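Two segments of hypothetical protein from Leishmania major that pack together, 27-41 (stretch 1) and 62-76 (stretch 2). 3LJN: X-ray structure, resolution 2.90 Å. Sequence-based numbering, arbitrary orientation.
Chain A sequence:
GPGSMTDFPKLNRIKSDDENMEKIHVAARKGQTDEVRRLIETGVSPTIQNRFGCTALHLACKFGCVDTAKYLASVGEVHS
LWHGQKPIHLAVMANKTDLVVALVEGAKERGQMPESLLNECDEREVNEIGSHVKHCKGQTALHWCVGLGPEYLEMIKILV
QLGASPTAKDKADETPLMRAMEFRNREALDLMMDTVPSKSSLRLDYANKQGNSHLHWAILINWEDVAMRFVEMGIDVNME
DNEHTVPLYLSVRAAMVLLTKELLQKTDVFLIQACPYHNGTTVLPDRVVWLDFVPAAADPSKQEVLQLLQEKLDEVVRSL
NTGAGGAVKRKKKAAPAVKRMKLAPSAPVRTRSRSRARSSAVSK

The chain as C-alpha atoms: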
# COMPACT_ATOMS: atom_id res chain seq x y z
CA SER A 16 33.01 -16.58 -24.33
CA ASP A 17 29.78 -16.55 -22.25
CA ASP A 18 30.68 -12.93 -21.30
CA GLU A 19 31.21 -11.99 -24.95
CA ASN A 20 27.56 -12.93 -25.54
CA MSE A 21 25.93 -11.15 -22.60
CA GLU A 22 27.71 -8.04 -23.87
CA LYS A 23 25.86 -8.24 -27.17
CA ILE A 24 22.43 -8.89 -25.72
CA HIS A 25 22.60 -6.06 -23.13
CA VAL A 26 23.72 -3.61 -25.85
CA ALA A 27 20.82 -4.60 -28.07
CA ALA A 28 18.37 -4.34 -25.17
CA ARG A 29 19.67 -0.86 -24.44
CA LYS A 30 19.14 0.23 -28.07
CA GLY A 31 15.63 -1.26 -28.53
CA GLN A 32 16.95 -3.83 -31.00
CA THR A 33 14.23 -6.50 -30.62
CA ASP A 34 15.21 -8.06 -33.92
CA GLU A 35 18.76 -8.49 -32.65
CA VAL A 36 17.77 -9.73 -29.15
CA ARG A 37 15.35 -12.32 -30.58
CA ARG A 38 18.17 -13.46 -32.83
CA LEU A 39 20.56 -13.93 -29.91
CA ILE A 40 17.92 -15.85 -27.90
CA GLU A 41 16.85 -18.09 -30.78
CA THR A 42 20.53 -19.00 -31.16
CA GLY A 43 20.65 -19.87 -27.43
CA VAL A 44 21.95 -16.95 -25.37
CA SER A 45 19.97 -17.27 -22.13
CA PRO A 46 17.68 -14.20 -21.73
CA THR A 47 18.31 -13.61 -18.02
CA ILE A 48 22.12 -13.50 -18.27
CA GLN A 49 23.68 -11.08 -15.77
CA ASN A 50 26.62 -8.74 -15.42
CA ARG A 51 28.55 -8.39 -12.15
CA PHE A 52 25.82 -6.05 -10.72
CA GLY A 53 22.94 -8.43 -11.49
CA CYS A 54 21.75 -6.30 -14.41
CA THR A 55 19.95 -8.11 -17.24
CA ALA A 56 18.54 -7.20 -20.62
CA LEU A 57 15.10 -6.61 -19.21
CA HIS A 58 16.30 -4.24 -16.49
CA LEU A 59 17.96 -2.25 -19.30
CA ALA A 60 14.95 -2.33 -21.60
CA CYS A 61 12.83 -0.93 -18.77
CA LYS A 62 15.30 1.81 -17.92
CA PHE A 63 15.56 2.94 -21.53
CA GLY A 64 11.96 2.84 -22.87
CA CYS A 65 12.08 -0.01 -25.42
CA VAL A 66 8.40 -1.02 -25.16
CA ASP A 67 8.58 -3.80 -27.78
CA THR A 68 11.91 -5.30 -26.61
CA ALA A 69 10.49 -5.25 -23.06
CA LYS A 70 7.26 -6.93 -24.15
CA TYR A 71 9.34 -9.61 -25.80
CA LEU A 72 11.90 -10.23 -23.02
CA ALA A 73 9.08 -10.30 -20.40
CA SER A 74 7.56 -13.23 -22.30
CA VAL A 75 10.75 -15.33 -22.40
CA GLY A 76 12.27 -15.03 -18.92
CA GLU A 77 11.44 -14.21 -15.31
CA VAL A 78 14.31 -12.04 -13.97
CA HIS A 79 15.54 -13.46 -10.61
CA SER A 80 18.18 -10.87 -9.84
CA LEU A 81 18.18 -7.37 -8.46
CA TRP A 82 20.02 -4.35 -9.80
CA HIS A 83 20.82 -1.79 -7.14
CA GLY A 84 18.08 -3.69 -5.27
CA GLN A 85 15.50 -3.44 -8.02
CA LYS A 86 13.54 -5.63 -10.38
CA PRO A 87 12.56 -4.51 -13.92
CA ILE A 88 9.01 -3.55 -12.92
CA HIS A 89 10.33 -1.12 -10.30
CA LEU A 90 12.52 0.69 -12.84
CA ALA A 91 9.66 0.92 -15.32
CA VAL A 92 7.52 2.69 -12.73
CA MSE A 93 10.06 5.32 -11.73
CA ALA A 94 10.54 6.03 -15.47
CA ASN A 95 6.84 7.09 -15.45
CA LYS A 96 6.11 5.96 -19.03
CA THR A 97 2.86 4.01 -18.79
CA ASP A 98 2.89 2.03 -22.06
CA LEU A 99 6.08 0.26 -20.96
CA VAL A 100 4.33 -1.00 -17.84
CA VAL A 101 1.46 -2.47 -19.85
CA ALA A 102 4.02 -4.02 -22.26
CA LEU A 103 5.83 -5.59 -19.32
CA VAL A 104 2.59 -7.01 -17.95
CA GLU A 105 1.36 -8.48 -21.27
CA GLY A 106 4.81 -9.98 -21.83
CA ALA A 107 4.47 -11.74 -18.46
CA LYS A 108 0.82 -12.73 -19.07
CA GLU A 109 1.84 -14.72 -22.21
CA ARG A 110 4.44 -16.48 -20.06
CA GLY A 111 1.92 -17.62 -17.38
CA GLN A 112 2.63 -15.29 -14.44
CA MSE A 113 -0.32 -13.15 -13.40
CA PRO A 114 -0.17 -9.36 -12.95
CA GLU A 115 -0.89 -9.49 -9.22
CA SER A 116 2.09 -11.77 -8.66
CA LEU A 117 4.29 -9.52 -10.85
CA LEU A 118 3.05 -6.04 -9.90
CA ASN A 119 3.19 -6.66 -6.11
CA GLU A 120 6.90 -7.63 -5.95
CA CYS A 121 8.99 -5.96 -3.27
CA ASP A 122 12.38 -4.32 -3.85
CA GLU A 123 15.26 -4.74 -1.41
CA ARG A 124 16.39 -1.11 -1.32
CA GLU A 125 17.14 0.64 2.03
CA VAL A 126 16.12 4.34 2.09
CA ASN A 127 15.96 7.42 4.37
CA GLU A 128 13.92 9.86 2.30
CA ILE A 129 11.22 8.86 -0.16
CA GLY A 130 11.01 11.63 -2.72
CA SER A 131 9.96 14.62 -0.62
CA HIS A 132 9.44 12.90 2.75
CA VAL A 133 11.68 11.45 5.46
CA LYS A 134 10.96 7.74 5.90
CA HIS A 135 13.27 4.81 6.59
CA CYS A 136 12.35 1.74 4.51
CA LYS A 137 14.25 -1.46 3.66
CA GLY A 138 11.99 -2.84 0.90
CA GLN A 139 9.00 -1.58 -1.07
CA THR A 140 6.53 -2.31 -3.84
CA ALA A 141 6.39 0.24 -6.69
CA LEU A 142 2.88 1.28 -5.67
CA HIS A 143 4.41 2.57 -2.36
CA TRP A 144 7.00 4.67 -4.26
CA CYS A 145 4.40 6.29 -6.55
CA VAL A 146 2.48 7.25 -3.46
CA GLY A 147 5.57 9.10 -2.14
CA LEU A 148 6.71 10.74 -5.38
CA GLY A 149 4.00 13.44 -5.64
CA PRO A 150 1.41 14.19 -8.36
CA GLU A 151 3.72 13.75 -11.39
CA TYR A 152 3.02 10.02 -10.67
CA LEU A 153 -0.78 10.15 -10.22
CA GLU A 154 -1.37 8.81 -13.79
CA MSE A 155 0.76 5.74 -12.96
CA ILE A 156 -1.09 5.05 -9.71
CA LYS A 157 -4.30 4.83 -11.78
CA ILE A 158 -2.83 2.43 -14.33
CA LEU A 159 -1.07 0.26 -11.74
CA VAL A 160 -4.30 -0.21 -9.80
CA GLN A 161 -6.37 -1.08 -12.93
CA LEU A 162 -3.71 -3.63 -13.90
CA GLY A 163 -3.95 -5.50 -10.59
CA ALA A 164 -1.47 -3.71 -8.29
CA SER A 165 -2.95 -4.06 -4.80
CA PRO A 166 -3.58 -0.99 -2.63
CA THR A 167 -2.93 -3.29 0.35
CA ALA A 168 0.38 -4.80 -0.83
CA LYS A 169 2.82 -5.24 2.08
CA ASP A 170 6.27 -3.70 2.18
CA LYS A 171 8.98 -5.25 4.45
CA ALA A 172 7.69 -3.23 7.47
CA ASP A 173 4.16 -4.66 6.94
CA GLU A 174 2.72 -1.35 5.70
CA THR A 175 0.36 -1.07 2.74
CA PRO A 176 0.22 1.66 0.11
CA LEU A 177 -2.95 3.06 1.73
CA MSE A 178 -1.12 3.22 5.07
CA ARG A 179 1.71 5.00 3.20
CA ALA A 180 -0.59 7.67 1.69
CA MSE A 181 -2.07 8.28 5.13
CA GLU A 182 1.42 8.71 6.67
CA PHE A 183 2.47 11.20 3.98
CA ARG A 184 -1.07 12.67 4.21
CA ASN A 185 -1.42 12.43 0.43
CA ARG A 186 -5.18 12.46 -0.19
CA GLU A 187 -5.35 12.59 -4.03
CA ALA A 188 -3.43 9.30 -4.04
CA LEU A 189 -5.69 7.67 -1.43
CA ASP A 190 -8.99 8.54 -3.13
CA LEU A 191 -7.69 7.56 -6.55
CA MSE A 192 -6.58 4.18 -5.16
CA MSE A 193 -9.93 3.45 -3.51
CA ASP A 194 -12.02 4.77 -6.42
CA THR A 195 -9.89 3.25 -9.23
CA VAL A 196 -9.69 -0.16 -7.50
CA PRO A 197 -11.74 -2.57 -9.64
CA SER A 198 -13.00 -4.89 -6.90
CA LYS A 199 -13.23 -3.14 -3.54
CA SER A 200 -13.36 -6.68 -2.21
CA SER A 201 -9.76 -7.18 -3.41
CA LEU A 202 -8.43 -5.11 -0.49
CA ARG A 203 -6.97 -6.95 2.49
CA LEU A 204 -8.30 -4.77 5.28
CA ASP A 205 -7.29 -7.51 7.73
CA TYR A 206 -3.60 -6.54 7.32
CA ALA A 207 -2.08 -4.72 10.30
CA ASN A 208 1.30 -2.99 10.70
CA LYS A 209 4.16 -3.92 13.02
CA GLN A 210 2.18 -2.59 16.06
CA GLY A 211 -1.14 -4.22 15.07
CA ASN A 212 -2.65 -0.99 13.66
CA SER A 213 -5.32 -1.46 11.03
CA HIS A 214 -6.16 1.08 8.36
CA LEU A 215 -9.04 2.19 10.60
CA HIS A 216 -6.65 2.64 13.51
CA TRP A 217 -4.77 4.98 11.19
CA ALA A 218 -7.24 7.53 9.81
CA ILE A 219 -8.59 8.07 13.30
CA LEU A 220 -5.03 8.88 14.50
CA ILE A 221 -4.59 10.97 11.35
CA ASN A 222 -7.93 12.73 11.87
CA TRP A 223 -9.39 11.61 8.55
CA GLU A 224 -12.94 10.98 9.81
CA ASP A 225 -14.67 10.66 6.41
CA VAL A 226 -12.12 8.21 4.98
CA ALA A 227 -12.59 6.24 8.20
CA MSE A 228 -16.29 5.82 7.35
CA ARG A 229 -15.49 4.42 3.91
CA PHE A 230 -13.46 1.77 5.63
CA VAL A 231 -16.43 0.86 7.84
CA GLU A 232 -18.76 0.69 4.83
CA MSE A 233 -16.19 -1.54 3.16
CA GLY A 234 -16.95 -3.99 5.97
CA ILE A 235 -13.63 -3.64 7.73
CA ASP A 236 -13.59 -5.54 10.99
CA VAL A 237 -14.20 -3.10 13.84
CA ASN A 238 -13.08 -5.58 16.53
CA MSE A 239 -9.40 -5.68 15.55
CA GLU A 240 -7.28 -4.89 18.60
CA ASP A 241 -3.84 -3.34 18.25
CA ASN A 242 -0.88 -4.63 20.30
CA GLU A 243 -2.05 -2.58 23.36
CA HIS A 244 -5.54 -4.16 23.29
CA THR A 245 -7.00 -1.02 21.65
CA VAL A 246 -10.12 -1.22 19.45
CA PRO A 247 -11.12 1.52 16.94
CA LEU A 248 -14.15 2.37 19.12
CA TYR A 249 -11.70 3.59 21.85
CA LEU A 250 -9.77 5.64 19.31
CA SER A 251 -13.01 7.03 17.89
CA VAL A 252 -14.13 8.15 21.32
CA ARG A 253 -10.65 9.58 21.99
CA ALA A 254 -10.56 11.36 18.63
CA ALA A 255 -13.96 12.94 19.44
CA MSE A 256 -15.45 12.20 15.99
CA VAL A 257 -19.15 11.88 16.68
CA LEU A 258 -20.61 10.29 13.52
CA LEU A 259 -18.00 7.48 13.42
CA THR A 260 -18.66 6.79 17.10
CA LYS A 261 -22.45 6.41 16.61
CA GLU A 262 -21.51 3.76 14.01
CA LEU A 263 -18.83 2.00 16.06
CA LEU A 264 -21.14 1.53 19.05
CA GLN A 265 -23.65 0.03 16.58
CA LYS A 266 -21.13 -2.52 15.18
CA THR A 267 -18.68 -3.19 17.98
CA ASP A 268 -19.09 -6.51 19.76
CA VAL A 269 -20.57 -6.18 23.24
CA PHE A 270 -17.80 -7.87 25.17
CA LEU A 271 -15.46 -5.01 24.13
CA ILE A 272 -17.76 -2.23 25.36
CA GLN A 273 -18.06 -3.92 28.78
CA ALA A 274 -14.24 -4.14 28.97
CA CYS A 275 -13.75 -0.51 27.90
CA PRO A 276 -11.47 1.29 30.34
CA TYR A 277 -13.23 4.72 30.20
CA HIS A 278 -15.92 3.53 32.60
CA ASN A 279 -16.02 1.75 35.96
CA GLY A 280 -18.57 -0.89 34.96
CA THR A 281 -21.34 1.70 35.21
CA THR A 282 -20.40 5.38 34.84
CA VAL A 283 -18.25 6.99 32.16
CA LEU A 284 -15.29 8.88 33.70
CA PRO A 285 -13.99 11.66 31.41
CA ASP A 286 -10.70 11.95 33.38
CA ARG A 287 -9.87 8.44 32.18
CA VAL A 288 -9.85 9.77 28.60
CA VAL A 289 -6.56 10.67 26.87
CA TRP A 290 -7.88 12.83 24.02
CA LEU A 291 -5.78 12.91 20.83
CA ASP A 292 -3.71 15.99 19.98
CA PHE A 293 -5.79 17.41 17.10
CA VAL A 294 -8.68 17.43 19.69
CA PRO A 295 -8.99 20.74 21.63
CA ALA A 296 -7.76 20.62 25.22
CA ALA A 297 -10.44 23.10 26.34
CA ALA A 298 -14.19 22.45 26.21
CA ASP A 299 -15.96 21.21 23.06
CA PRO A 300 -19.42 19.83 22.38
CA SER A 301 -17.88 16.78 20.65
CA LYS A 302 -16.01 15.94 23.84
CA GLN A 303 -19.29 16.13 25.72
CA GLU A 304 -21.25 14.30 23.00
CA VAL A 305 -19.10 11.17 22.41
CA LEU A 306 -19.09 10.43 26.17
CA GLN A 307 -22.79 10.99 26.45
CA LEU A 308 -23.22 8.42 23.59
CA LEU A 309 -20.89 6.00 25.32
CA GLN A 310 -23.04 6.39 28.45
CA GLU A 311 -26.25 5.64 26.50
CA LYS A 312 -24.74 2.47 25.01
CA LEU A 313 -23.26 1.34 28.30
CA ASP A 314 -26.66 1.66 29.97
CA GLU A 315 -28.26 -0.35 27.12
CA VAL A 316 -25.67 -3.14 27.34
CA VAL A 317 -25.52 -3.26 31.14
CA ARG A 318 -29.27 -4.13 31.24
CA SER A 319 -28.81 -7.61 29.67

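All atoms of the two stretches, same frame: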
# COMPACT_ATOMS: atom_id res chain seq x y z
N ALA A 27 21.98 -4.58 -27.20
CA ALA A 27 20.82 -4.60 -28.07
C ALA A 27 19.59 -4.20 -27.28
O ALA A 27 18.75 -3.43 -27.77
CB ALA A 27 20.67 -5.97 -28.64
N ALA A 28 19.47 -4.71 -26.05
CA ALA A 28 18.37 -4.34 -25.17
C ALA A 28 18.38 -2.82 -24.96
O ALA A 28 17.37 -2.14 -25.09
CB ALA A 28 18.46 -5.07 -23.84
N ARG A 29 19.54 -2.29 -24.65
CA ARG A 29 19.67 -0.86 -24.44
C ARG A 29 19.18 -0.04 -25.63
O ARG A 29 18.56 1.01 -25.45
CB ARG A 29 21.11 -0.53 -24.18
CG ARG A 29 21.31 0.73 -23.43
CD ARG A 29 22.70 1.20 -23.67
NE ARG A 29 22.76 1.91 -24.94
CZ ARG A 29 23.84 1.99 -25.71
NH1 ARG A 29 24.96 1.37 -25.37
NH2 ARG A 29 23.78 2.68 -26.85
N LYS A 30 19.45 -0.52 -26.85
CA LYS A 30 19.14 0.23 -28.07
C LYS A 30 17.75 -0.05 -28.67
O LYS A 30 17.40 0.52 -29.71
CB LYS A 30 20.23 -0.01 -29.10
CG LYS A 30 21.61 0.41 -28.61
CD LYS A 30 22.71 -0.18 -29.48
CE LYS A 30 24.08 0.42 -29.15
NZ LYS A 30 24.26 1.75 -29.79
N GLY A 31 16.95 -0.90 -28.02
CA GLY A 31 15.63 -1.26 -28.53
C GLY A 31 15.74 -2.05 -29.83
O GLY A 31 14.99 -1.82 -30.78
N GLN A 32 16.69 -2.98 -29.84
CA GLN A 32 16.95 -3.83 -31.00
C GLN A 32 16.32 -5.21 -30.76
O GLN A 32 17.01 -6.19 -30.45
CB GLN A 32 18.47 -3.91 -31.24
CG GLN A 32 19.06 -2.64 -31.89
CD GLN A 32 20.61 -2.69 -32.14
OE1 GLN A 32 21.30 -3.67 -31.80
NE2 GLN A 32 21.14 -1.62 -32.74
N THR A 33 14.99 -5.27 -30.90
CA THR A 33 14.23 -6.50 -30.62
C THR A 33 14.60 -7.60 -31.58
O THR A 33 14.79 -8.75 -31.19
CB THR A 33 12.72 -6.30 -30.77
OG1 THR A 33 12.38 -4.92 -30.62
CG2 THR A 33 11.97 -7.16 -29.75
N ASP A 34 14.64 -7.23 -32.86
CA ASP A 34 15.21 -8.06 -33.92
C ASP A 34 16.44 -8.78 -33.38
O ASP A 34 16.47 -9.99 -33.31
CB ASP A 34 15.61 -7.15 -35.10
CG ASP A 34 15.75 -7.92 -36.41
OD1 ASP A 34 15.98 -7.28 -37.49
OD2 ASP A 34 15.61 -9.18 -36.36
N GLU A 35 17.42 -7.99 -32.95
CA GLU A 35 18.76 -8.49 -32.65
C GLU A 35 18.81 -9.32 -31.38
O GLU A 35 19.62 -10.23 -31.28
CB GLU A 35 19.75 -7.32 -32.59
CG GLU A 35 21.21 -7.69 -32.61
CD GLU A 35 21.60 -8.65 -33.75
OE1 GLU A 35 21.40 -8.31 -34.97
OE2 GLU A 35 22.11 -9.75 -33.41
N VAL A 36 17.95 -8.98 -30.42
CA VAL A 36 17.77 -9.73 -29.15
C VAL A 36 17.09 -11.09 -29.37
O VAL A 36 17.51 -12.10 -28.80
CB VAL A 36 16.90 -8.88 -28.16
CG1 VAL A 36 16.12 -9.76 -27.22
CG2 VAL A 36 17.75 -7.90 -27.40
N ARG A 37 16.04 -11.10 -30.18
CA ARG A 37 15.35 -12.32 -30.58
C ARG A 37 16.35 -13.28 -31.21
O ARG A 37 16.37 -14.46 -30.92
CB ARG A 37 14.31 -12.02 -31.64
CG ARG A 37 13.16 -11.18 -31.21
CD ARG A 37 11.97 -12.02 -30.80
NE ARG A 37 11.59 -13.08 -31.74
CZ ARG A 37 11.05 -12.89 -32.94
NH1 ARG A 37 10.84 -11.66 -33.41
NH2 ARG A 37 10.73 -13.94 -33.69
N ARG A 38 17.15 -12.72 -32.11
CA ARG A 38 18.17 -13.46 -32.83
C ARG A 38 19.15 -14.11 -31.86
O ARG A 38 19.47 -15.28 -32.00
CB ARG A 38 18.89 -12.53 -33.81
CG ARG A 38 19.43 -13.22 -35.05
CD ARG A 38 20.52 -12.40 -35.75
NE ARG A 38 21.62 -12.06 -34.84
CZ ARG A 38 22.59 -12.89 -34.43
NH1 ARG A 38 22.63 -14.16 -34.84
NH2 ARG A 38 23.51 -12.45 -33.58
N LEU A 39 19.62 -13.37 -30.86
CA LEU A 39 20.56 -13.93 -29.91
C LEU A 39 19.93 -15.06 -29.08
O LEU A 39 20.57 -16.08 -28.80
CB LEU A 39 21.09 -12.82 -28.99
CG LEU A 39 22.10 -11.83 -29.58
CD1 LEU A 39 21.90 -10.44 -29.00
CD2 LEU A 39 23.55 -12.28 -29.38
N ILE A 40 18.66 -14.88 -28.71
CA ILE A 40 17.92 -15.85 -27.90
C ILE A 40 17.52 -17.10 -28.68
O ILE A 40 17.62 -18.20 -28.17
CB ILE A 40 16.65 -15.20 -27.32
CG1 ILE A 40 17.04 -14.09 -26.34
CG2 ILE A 40 15.78 -16.26 -26.64
CD1 ILE A 40 15.98 -13.06 -26.14
N GLU A 41 17.07 -16.94 -29.92
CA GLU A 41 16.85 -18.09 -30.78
C GLU A 41 18.11 -18.93 -30.92
O GLU A 41 18.05 -20.15 -30.84
CB GLU A 41 16.32 -17.66 -32.16
CG GLU A 41 14.80 -17.43 -32.17
CD GLU A 41 14.31 -16.52 -33.31
OE1 GLU A 41 15.05 -16.36 -34.32
OE2 GLU A 41 13.17 -15.96 -33.20
N LYS A 62 14.69 0.53 -18.23
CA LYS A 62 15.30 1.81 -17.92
C LYS A 62 15.24 2.73 -19.12
O LYS A 62 15.07 3.94 -18.97
CB LYS A 62 16.74 1.60 -17.47
CG LYS A 62 17.45 2.87 -17.05
CD LYS A 62 18.81 2.54 -16.50
CE LYS A 62 19.86 3.57 -16.89
NZ LYS A 62 21.22 2.93 -16.83
N PHE A 63 15.36 2.15 -20.32
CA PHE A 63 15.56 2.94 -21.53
C PHE A 63 14.34 3.11 -22.45
O PHE A 63 14.49 3.66 -23.55
CB PHE A 63 16.74 2.38 -22.33
CG PHE A 63 18.07 2.78 -21.79
CD1 PHE A 63 18.66 3.96 -22.20
CD2 PHE A 63 18.73 1.99 -20.86
CE1 PHE A 63 19.89 4.33 -21.70
CE2 PHE A 63 19.96 2.35 -20.37
CZ PHE A 63 20.55 3.53 -20.79
N GLY A 64 13.15 2.70 -22.03
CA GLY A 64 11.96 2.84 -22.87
C GLY A 64 11.74 1.49 -23.49
O GLY A 64 11.30 0.58 -22.78
N CYS A 65 12.04 1.32 -24.77
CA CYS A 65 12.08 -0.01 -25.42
C CYS A 65 10.85 -0.89 -25.15
O CYS A 65 10.97 -2.04 -24.71
CB CYS A 65 13.34 -0.75 -25.00
SG CYS A 65 14.83 0.24 -25.27
N VAL A 66 9.67 -0.34 -25.43
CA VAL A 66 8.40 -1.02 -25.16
C VAL A 66 8.34 -2.43 -25.76
O VAL A 66 7.98 -3.38 -25.06
CB VAL A 66 7.19 -0.18 -25.63
CG1 VAL A 66 6.00 -1.08 -26.00
CG2 VAL A 66 6.81 0.82 -24.55
N ASP A 67 8.72 -2.55 -27.03
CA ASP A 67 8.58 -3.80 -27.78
C ASP A 67 9.61 -4.86 -27.36
O ASP A 67 9.26 -6.03 -27.17
CB ASP A 67 8.64 -3.50 -29.28
CG ASP A 67 7.53 -2.49 -29.73
OD1 ASP A 67 6.36 -2.57 -29.23
OD2 ASP A 67 7.80 -1.60 -30.58
N THR A 68 10.87 -4.45 -27.20
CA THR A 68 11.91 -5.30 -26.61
C THR A 68 11.51 -5.79 -25.22
O THR A 68 11.75 -6.95 -24.87
CB THR A 68 13.24 -4.53 -26.47
OG1 THR A 68 13.62 -3.95 -27.73
CG2 THR A 68 14.35 -5.42 -25.96
N ALA A 69 10.92 -4.90 -24.42
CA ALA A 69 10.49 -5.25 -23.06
C ALA A 69 9.38 -6.28 -23.11
O ALA A 69 9.46 -7.32 -22.45
CB ALA A 69 10.02 -4.01 -22.32
N LYS A 70 8.35 -5.99 -23.91
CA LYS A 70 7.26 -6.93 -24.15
C LYS A 70 7.80 -8.30 -24.52
O LYS A 70 7.37 -9.31 -23.95
CB LYS A 70 6.37 -6.43 -25.28
CG LYS A 70 5.21 -7.37 -25.60
CD LYS A 70 3.98 -6.64 -26.15
CE LYS A 70 2.72 -7.54 -26.03
NZ LYS A 70 1.49 -7.00 -26.70
N TYR A 71 8.75 -8.34 -25.44
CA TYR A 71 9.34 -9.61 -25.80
C TYR A 71 10.07 -10.27 -24.64
O TYR A 71 9.73 -11.38 -24.26
CB TYR A 71 10.28 -9.50 -27.00
CG TYR A 71 10.89 -10.84 -27.31
CD1 TYR A 71 10.09 -11.88 -27.73
CD2 TYR A 71 12.24 -11.09 -27.10
CE1 TYR A 71 10.61 -13.14 -27.97
CE2 TYR A 71 12.78 -12.34 -27.35
CZ TYR A 71 11.96 -13.36 -27.78
OH TYR A 71 12.47 -14.60 -28.03
N LEU A 72 11.08 -9.61 -24.09
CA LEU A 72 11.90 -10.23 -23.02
C LEU A 72 11.06 -10.68 -21.80
O LEU A 72 11.38 -11.69 -21.18
CB LEU A 72 13.02 -9.30 -22.55
CG LEU A 72 14.24 -9.16 -23.48
CD1 LEU A 72 15.09 -8.00 -23.09
CD2 LEU A 72 15.09 -10.43 -23.48
N ALA A 73 10.00 -9.93 -21.48
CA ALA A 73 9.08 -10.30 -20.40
C ALA A 73 8.40 -11.65 -20.67
O ALA A 73 8.03 -12.37 -19.74
CB ALA A 73 8.03 -9.21 -20.21
N SER A 74 8.23 -11.99 -21.93
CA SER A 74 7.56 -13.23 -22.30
C SER A 74 8.49 -14.45 -22.27
O SER A 74 8.02 -15.59 -22.27
CB SER A 74 6.95 -13.09 -23.70
OG SER A 74 7.95 -13.23 -24.70
N VAL A 75 9.80 -14.23 -22.25
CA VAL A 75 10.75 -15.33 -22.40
C VAL A 75 11.44 -15.73 -21.10
O VAL A 75 11.90 -16.87 -20.96
CB VAL A 75 11.82 -15.00 -23.48
CG1 VAL A 75 12.98 -15.93 -23.38
CG2 VAL A 75 11.22 -15.09 -24.87
N GLY A 76 11.51 -14.81 -20.14
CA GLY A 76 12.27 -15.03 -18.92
C GLY A 76 11.90 -14.17 -17.72
O GLY A 76 11.89 -12.94 -17.80

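The most striking feature of this contact is that two aromatic rings each receive the aliphatic part of an arginine on one face. Arg37 CD lies 3.3 Å from Tyr71 CZ and almost directly above the ring, while Arg29 CG lies 3.7 Å from Phe63 CE2 in the same manner. Arginine suits these places because its methylenes can cover an aromatic surface while its charged end remains at the periphery; the Arg37 guanidinium also forms a salt bridge with Glu41 in its own helix.

Helices 33-41 and 66-75 run nearly parallel, at 21°, with their axes 9.8 Å apart. Tyr71, chi1 t, sits between the helices as a knob among Thr33, Val36, Arg37 and Ile40. Ile40 CD1 meets the ring edge at Tyr71 CE2 (3.5 Å) and also touches Leu72 CD2 (3.8 Å), which Val36 CG1 approaches to 3.9 Å. These branched apolar chains pack against one another, with Val36 and Leu72 buried.

Where the backbones come closest, side chains are small. A hydrogen bond crosses the contact between Thr33 OG1 and Thr68 OG1 (3.3 Å); threonine suits the place because it is small and its hydroxyl meets its counterpart. Gly31, the first residue to leave helical angles, has positive phi in a Schellman motif; its CA lies 3.5 Å from Thr68 OG1, and a CB there would crowd Cys65 SG.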